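Local coordinates for protein ribulose bisphosphate carboxylase (Pyrococcus horikoshii, PDB 2D69) that probably catalyses the carboxylation of ribulose 1,5-bisphosphate to two molecules of 3-phosphoglycerate, a step in an archaeal pathway of AMP degradation, at residues L90-F102 with D122-K134. Residues are numbered along the deposited sequence; the frame is centred on the assembly and turned at random.
Sequences LTLFEEGSLVQLF and DFHPPYEYLRHFK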
loop_
_atom_site.group_PDB
_atom_site.type_symbol
_atom_site.label_atom_id
_atom_site.label_comp_id
_atom_site.label_asym_id
_atom_site.label_seq_id
_atom_site.Cartn_x
_atom_site.Cartn_y
_atom_site.Cartn_z
ATOM N N LEU A 90 8.277 -11.186 -38.256
ATOM C CA LEU A 90 7.903 -10.871 -36.885
ATOM C C LEU A 90 8.452 -9.545 -36.380
ATOM O O LEU A 90 8.039 -9.080 -35.348
ATOM C CB LEU A 90 8.353 -11.985 -35.970
ATOM C CG LEU A 90 7.742 -13.325 -36.324
ATOM C CD1 LEU A 90 8.049 -14.257 -35.202
ATOM C CD2 LEU A 90 6.231 -13.253 -36.487
ATOM N N THR A 91 9.342 -8.920 -37.140
ATOM C CA THR A 91 9.771 -7.573 -36.856
ATOM C C THR A 91 8.641 -6.524 -36.944
ATOM O O THR A 91 8.830 -5.356 -36.555
ATOM C CB THR A 91 10.904 -7.193 -37.848
ATOM O OG1 THR A 91 10.497 -7.555 -39.160
ATOM C CG2 THR A 91 12.166 -8.077 -37.638
ATOM N N LEU A 92 7.508 -6.880 -37.555
ATOM C CA LEU A 92 6.407 -5.959 -37.718
ATOM C C LEU A 92 5.496 -6.009 -36.500
ATOM O O LEU A 92 4.590 -5.184 -36.388
ATOM C CB LEU A 92 5.551 -6.329 -38.930
ATOM C CG LEU A 92 5.966 -5.893 -40.298
ATOM C CD1 LEU A 92 5.247 -6.828 -41.285
ATOM C CD2 LEU A 92 5.641 -4.389 -40.541
ATOM N N PHE A 93 5.738 -6.952 -35.570
ATOM C CA PHE A 93 4.789 -7.208 -34.495
ATOM C C PHE A 93 5.292 -7.004 -33.088
ATOM O O PHE A 93 6.477 -7.331 -32.729
ATOM C CB PHE A 93 4.236 -8.624 -34.643
ATOM C CG PHE A 93 3.539 -8.856 -35.942
ATOM C CD1 PHE A 93 2.615 -7.941 -36.431
ATOM C CD2 PHE A 93 3.949 -9.872 -36.789
ATOM C CE1 PHE A 93 2.001 -8.154 -37.639
ATOM C CE2 PHE A 93 3.363 -10.047 -38.040
ATOM C CZ PHE A 93 2.402 -9.180 -38.454
ATOM N N GLU A 94 4.412 -6.455 -32.261
ATOM C CA GLU A 94 4.683 -6.415 -30.841
ATOM C C GLU A 94 4.194 -7.699 -30.288
ATOM O O GLU A 94 2.974 -7.951 -30.227
ATOM C CB GLU A 94 4.009 -5.223 -30.157
ATOM C CG GLU A 94 4.276 -5.140 -28.674
ATOM C CD GLU A 94 3.523 -3.982 -27.984
ATOM O OE1 GLU A 94 2.888 -3.084 -28.660
ATOM O OE2 GLU A 94 3.645 -3.984 -26.754
ATOM N N GLU A 95 5.143 -8.525 -29.858
ATOM C CA GLU A 95 4.812 -9.901 -29.487
ATOM C C GLU A 95 4.001 -9.938 -28.211
ATOM O O GLU A 95 4.238 -9.163 -27.273
ATOM C CB GLU A 95 6.094 -10.760 -29.432
ATOM C CG GLU A 95 6.603 -11.054 -30.849
ATOM C CD GLU A 95 7.803 -11.975 -30.959
ATOM O OE1 GLU A 95 8.432 -12.381 -29.898
ATOM O OE2 GLU A 95 8.079 -12.329 -32.139
ATOM N N GLY A 96 3.045 -10.865 -28.168
ATOM C CA GLY A 96 2.077 -10.954 -27.102
ATOM C C GLY A 96 0.884 -10.024 -27.316
ATOM O O GLY A 96 -0.092 -10.150 -26.600
ATOM N N SER A 97 0.959 -9.049 -28.222
ATOM C CA SER A 97 -0.166 -8.126 -28.405
ATOM C C SER A 97 -1.008 -8.469 -29.638
ATOM O O SER A 97 -0.683 -8.085 -30.750
ATOM C CB SER A 97 0.298 -6.663 -28.467
ATOM O OG SER A 97 -0.781 -5.757 -28.727
ATOM N N LEU A 98 -2.122 -9.175 -29.443
ATOM C CA LEU A 98 -3.005 -9.501 -30.573
ATOM C C LEU A 98 -3.684 -8.270 -31.022
ATOM O O LEU A 98 -3.938 -8.101 -32.212
ATOM C CB LEU A 98 -4.015 -10.531 -30.181
ATOM C CG LEU A 98 -4.916 -10.934 -31.376
ATOM C CD1 LEU A 98 -4.812 -12.365 -31.697
ATOM C CD2 LEU A 98 -6.310 -10.535 -31.059
ATOM N N VAL A 99 -3.929 -7.356 -30.079
ATOM C CA VAL A 99 -4.406 -6.004 -30.433
ATOM C C VAL A 99 -3.559 -5.438 -31.548
ATOM O O VAL A 99 -4.078 -4.951 -32.580
ATOM C CB VAL A 99 -4.414 -5.049 -29.190
ATOM C CG1 VAL A 99 -4.937 -3.733 -29.548
ATOM C CG2 VAL A 99 -5.269 -5.633 -27.981
ATOM N N GLN A 100 -2.256 -5.461 -31.379
ATOM C CA GLN A 100 -1.375 -4.861 -32.414
ATOM C C GLN A 100 -1.344 -5.645 -33.729
ATOM O O GLN A 100 -1.273 -5.043 -34.839
ATOM C CB GLN A 100 0.069 -4.617 -31.875
ATOM C CG GLN A 100 0.941 -3.759 -32.919
ATOM C CD GLN A 100 1.768 -4.606 -33.887
ATOM O OE1 GLN A 100 2.315 -4.090 -34.892
ATOM N NE2 GLN A 100 1.883 -5.884 -33.596
ATOM N N LEU A 101 -1.353 -6.977 -33.640
ATOM C CA LEU A 101 -1.474 -7.857 -34.820
ATOM C C LEU A 101 -2.694 -7.453 -35.660
ATOM O O LEU A 101 -2.588 -7.154 -36.885
ATOM C CB LEU A 101 -1.574 -9.329 -34.384
ATOM C CG LEU A 101 -1.852 -10.318 -35.551
ATOM C CD1 LEU A 101 -0.789 -10.179 -36.604
ATOM C CD2 LEU A 101 -1.939 -11.739 -35.056
ATOM N N PHE A 102 -3.847 -7.382 -35.015
ATOM C CA PHE A 102 -5.092 -7.044 -35.691
ATOM C C PHE A 102 -5.133 -5.611 -36.177
ATOM O O PHE A 102 -5.739 -5.333 -37.196
ATOM C CB PHE A 102 -6.302 -7.353 -34.808
ATOM C CG PHE A 102 -6.820 -8.754 -34.986
ATOM C CD1 PHE A 102 -5.946 -9.822 -35.206
ATOM C CD2 PHE A 102 -8.186 -9.004 -35.013
ATOM C CE1 PHE A 102 -6.441 -11.122 -35.407
ATOM C CE2 PHE A 102 -8.661 -10.289 -35.182
ATOM C CZ PHE A 102 -7.776 -11.349 -35.390
ATOM N N ASP A 122 -8.136 -16.259 -42.662
ATOM C CA ASP A 122 -7.395 -17.025 -41.660
ATOM C C ASP A 122 -6.011 -16.424 -41.507
ATOM O O ASP A 122 -5.533 -15.707 -42.373
ATOM C CB ASP A 122 -7.247 -18.496 -42.126
ATOM C CG ASP A 122 -7.066 -19.499 -40.969
ATOM O OD1 ASP A 122 -7.012 -19.103 -39.791
ATOM O OD2 ASP A 122 -6.972 -20.746 -41.147
ATOM N N PHE A 123 -5.350 -16.745 -40.407
ATOM C CA PHE A 123 -3.974 -16.380 -40.205
ATOM C C PHE A 123 -3.275 -17.587 -39.518
ATOM O O PHE A 123 -3.929 -18.478 -38.900
ATOM C CB PHE A 123 -3.854 -15.045 -39.451
ATOM C CG PHE A 123 -4.330 -15.118 -38.011
ATOM C CD1 PHE A 123 -3.434 -15.228 -36.999
ATOM C CD2 PHE A 123 -5.683 -15.050 -37.706
ATOM C CE1 PHE A 123 -3.869 -15.270 -35.657
ATOM C CE2 PHE A 123 -6.126 -15.131 -36.338
ATOM C CZ PHE A 123 -5.222 -15.236 -35.357
ATOM N N HIS A 124 -1.974 -17.673 -39.718
ATOM C CA HIS A 124 -1.186 -18.785 -39.203
ATOM C C HIS A 124 0.014 -18.173 -38.452
ATOM O O HIS A 124 0.972 -17.710 -39.065
ATOM C CB HIS A 124 -0.765 -19.728 -40.367
ATOM C CG HIS A 124 -1.919 -20.118 -41.268
ATOM N ND1 HIS A 124 -3.191 -20.345 -40.796
ATOM C CD2 HIS A 124 -2.010 -20.257 -42.607
ATOM C CE1 HIS A 124 -4.011 -20.606 -41.794
ATOM N NE2 HIS A 124 -3.321 -20.559 -42.907
ATOM N N PRO A 125 -0.033 -18.141 -37.131
ATOM C CA PRO A 125 1.120 -17.629 -36.377
ATOM C C PRO A 125 2.258 -18.622 -36.262
ATOM O O PRO A 125 2.027 -19.747 -35.894
ATOM C CB PRO A 125 0.519 -17.267 -35.021
ATOM C CG PRO A 125 -0.689 -18.296 -34.869
ATOM C CD PRO A 125 -1.180 -18.445 -36.275
ATOM N N PRO A 126 3.497 -18.199 -36.529
ATOM C CA PRO A 126 4.652 -19.085 -36.322
ATOM C C PRO A 126 4.879 -19.355 -34.848
ATOM O O PRO A 126 4.283 -18.687 -33.976
ATOM C CB PRO A 126 5.809 -18.315 -36.940
ATOM C CG PRO A 126 5.349 -16.822 -36.862
ATOM C CD PRO A 126 3.889 -16.874 -37.041
ATOM N N TYR A 127 5.708 -20.342 -34.557
ATOM C CA TYR A 127 5.916 -20.787 -33.157
ATOM C C TYR A 127 6.366 -19.610 -32.278
ATOM O O TYR A 127 5.911 -19.462 -31.151
ATOM C CB TYR A 127 6.909 -21.954 -33.093
ATOM C CG TYR A 127 6.992 -22.558 -31.694
ATOM C CD1 TYR A 127 6.085 -23.527 -31.267
ATOM C CD2 TYR A 127 7.936 -22.133 -30.801
ATOM C CE1 TYR A 127 6.154 -24.043 -29.993
ATOM C CE2 TYR A 127 7.967 -22.613 -29.503
ATOM C CZ TYR A 127 7.095 -23.587 -29.124
ATOM O OH TYR A 127 7.191 -24.083 -27.853
ATOM N N GLU A 128 7.227 -18.749 -32.806
ATOM C CA GLU A 128 7.826 -17.704 -32.028
ATOM C C GLU A 128 6.847 -16.559 -31.792
ATOM O O GLU A 128 7.091 -15.755 -30.913
ATOM C CB GLU A 128 9.152 -17.193 -32.645
ATOM C CG GLU A 128 10.349 -18.143 -32.456
ATOM C CD GLU A 128 10.717 -18.409 -30.991
ATOM O OE1 GLU A 128 10.825 -19.616 -30.642
ATOM O OE2 GLU A 128 10.934 -17.438 -30.212
ATOM N N TYR A 129 5.767 -16.489 -32.578
ATOM C CA TYR A 129 4.631 -15.603 -32.247
ATOM C C TYR A 129 3.711 -16.258 -31.193
ATOM O O TYR A 129 3.345 -15.663 -30.171
ATOM C CB TYR A 129 3.835 -15.246 -33.522
ATOM C CG TYR A 129 2.942 -14.067 -33.282
ATOM C CD1 TYR A 129 3.403 -12.770 -33.443
ATOM C CD2 TYR A 129 1.658 -14.251 -32.800
ATOM C CE1 TYR A 129 2.587 -11.696 -33.126
ATOM C CE2 TYR A 129 0.823 -13.188 -32.509
ATOM C CZ TYR A 129 1.266 -11.928 -32.655
ATOM O OH TYR A 129 0.399 -10.917 -32.290
ATOM N N LEU A 130 3.369 -17.498 -31.451
ATOM C CA LEU A 130 2.328 -18.204 -30.721
ATOM C C LEU A 130 2.774 -18.492 -29.306
ATOM O O LEU A 130 1.936 -18.561 -28.373
ATOM C CB LEU A 130 2.039 -19.537 -31.444
ATOM C CG LEU A 130 0.865 -20.373 -30.915
ATOM C CD1 LEU A 130 -0.375 -19.555 -30.881
ATOM C CD2 LEU A 130 0.640 -21.641 -31.785
ATOM N N ARG A 131 4.083 -18.650 -29.118
ATOM C CA ARG A 131 4.603 -19.039 -27.798
ATOM C C ARG A 131 4.396 -17.926 -26.734
ATOM O O ARG A 131 4.482 -18.179 -25.541
ATOM C CB ARG A 131 6.080 -19.446 -27.878
ATOM C CG ARG A 131 7.058 -18.254 -28.122
ATOM C CD ARG A 131 8.513 -18.660 -28.241
ATOM N NE ARG A 131 9.007 -19.115 -26.961
ATOM C CZ ARG A 131 10.035 -19.940 -26.784
ATOM N NH1 ARG A 131 10.712 -20.404 -27.824
ATOM N NH2 ARG A 131 10.399 -20.281 -25.549
ATOM N N HIS A 132 4.108 -16.699 -27.175
ATOM C CA HIS A 132 3.800 -15.600 -26.258
ATOM C C HIS A 132 2.298 -15.460 -25.956
ATOM O O HIS A 132 1.866 -14.397 -25.483
ATOM C CB HIS A 132 4.388 -14.302 -26.826
ATOM C CG HIS A 132 5.839 -14.447 -27.162
ATOM N ND1 HIS A 132 6.773 -14.890 -26.243
ATOM C CD2 HIS A 132 6.510 -14.252 -28.319
ATOM C CE1 HIS A 132 7.958 -14.938 -26.820
ATOM N NE2 HIS A 132 7.829 -14.563 -28.080
ATOM N N PHE A 133 1.531 -16.517 -26.275
ATOM C CA PHE A 133 0.149 -16.669 -25.873
ATOM C C PHE A 133 0.023 -17.965 -25.056
ATOM O O PHE A 133 0.660 -18.969 -25.354
ATOM C CB PHE A 133 -0.760 -16.686 -27.039
ATOM C CG PHE A 133 -0.789 -15.350 -27.775
ATOM C CD1 PHE A 133 0.173 -15.045 -28.665
ATOM C CD2 PHE A 133 -1.689 -14.382 -27.423
ATOM C CE1 PHE A 133 0.192 -13.801 -29.283
ATOM C CE2 PHE A 133 -1.689 -13.138 -28.049
ATOM C CZ PHE A 133 -0.748 -12.868 -28.968
ATOM N N LYS A 134 -0.801 -17.891 -24.036
ATOM C CA LYS A 134 -1.048 -19.016 -23.114
ATOM C C LYS A 134 -2.133 -19.942 -23.598
ATOM O O LYS A 134 -2.153 -21.122 -23.235
ATOM C CB LYS A 134 -1.452 -18.512 -21.731
ATOM C CG LYS A 134 -0.278 -17.905 -20.961
ATOM C CD LYS A 134 -0.731 -17.408 -19.564
ATOM C CE LYS A 134 -1.358 -16.032 -19.621
ATOM N NZ LYS A 134 -0.277 -15.039 -19.912
HETATM O O HOH W 1 1.522 -8.389 -32.602
HETATM O O HOH W 2 3.480 -12.937 -30.122
HETATM O O HOH W 3 -0.153 -12.748 -24.604
#
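Tyr129 reaches from the short helix 127-130 into the bend of residues 90-102, where Leu90, Phe93 and Leu101 receive its ring. Phe93 CB meets the edge of the Tyr129 ring at CE1 (3.8 Å), Leu90 CD2 touches Tyr129 CD1, and Leu101 CD2 lies 4.0 Å from Tyr129 CZ. Tyr129 chi1 of -164° swings the phenol away from its own N toward the turn before helix 98-105, where Tyr129 OH donates to a water (O at 2.8 Å) that donates to Glu94 O and Ser97 O. A phenylalanine in its place would probably keep much of the apolar packing but, lacking the hydroxyl that donates to this water, weaken the link to the turn.

A second water sits over the centre of the Tyr129 ring, joining Gly96 N to Tyr129 O. A third donates to Gly96 O and His132 O. The extended Glu95 chain runs obliquely across His132, with Glu95 CB 3.7 Å from His132 CD2 and the carboxylate and ring planes 34° apart. Gly96, with a positive phi (84°), belongs to the type II turn from Glu94 to Ser97, and Gly96 O lies 3.7 Å from Phe133 CZ. Ser97 caps the following helix, its OG accepting from Gln100 N.

Phe102 turns its edge toward the face of Phe123 in an offset edge-to-face pair, centroids 5.9 Å apart. At a subunit interface, Glu95 OE2 forms a salt bridge with Arg131 of a neighbouring subunit. The contact thus packs the loop and turn 90-97 and the start of helix 98-105 of the RuBisCO N-terminal domain against the segment leaving strand 115-124 toward the alpha/beta barrel.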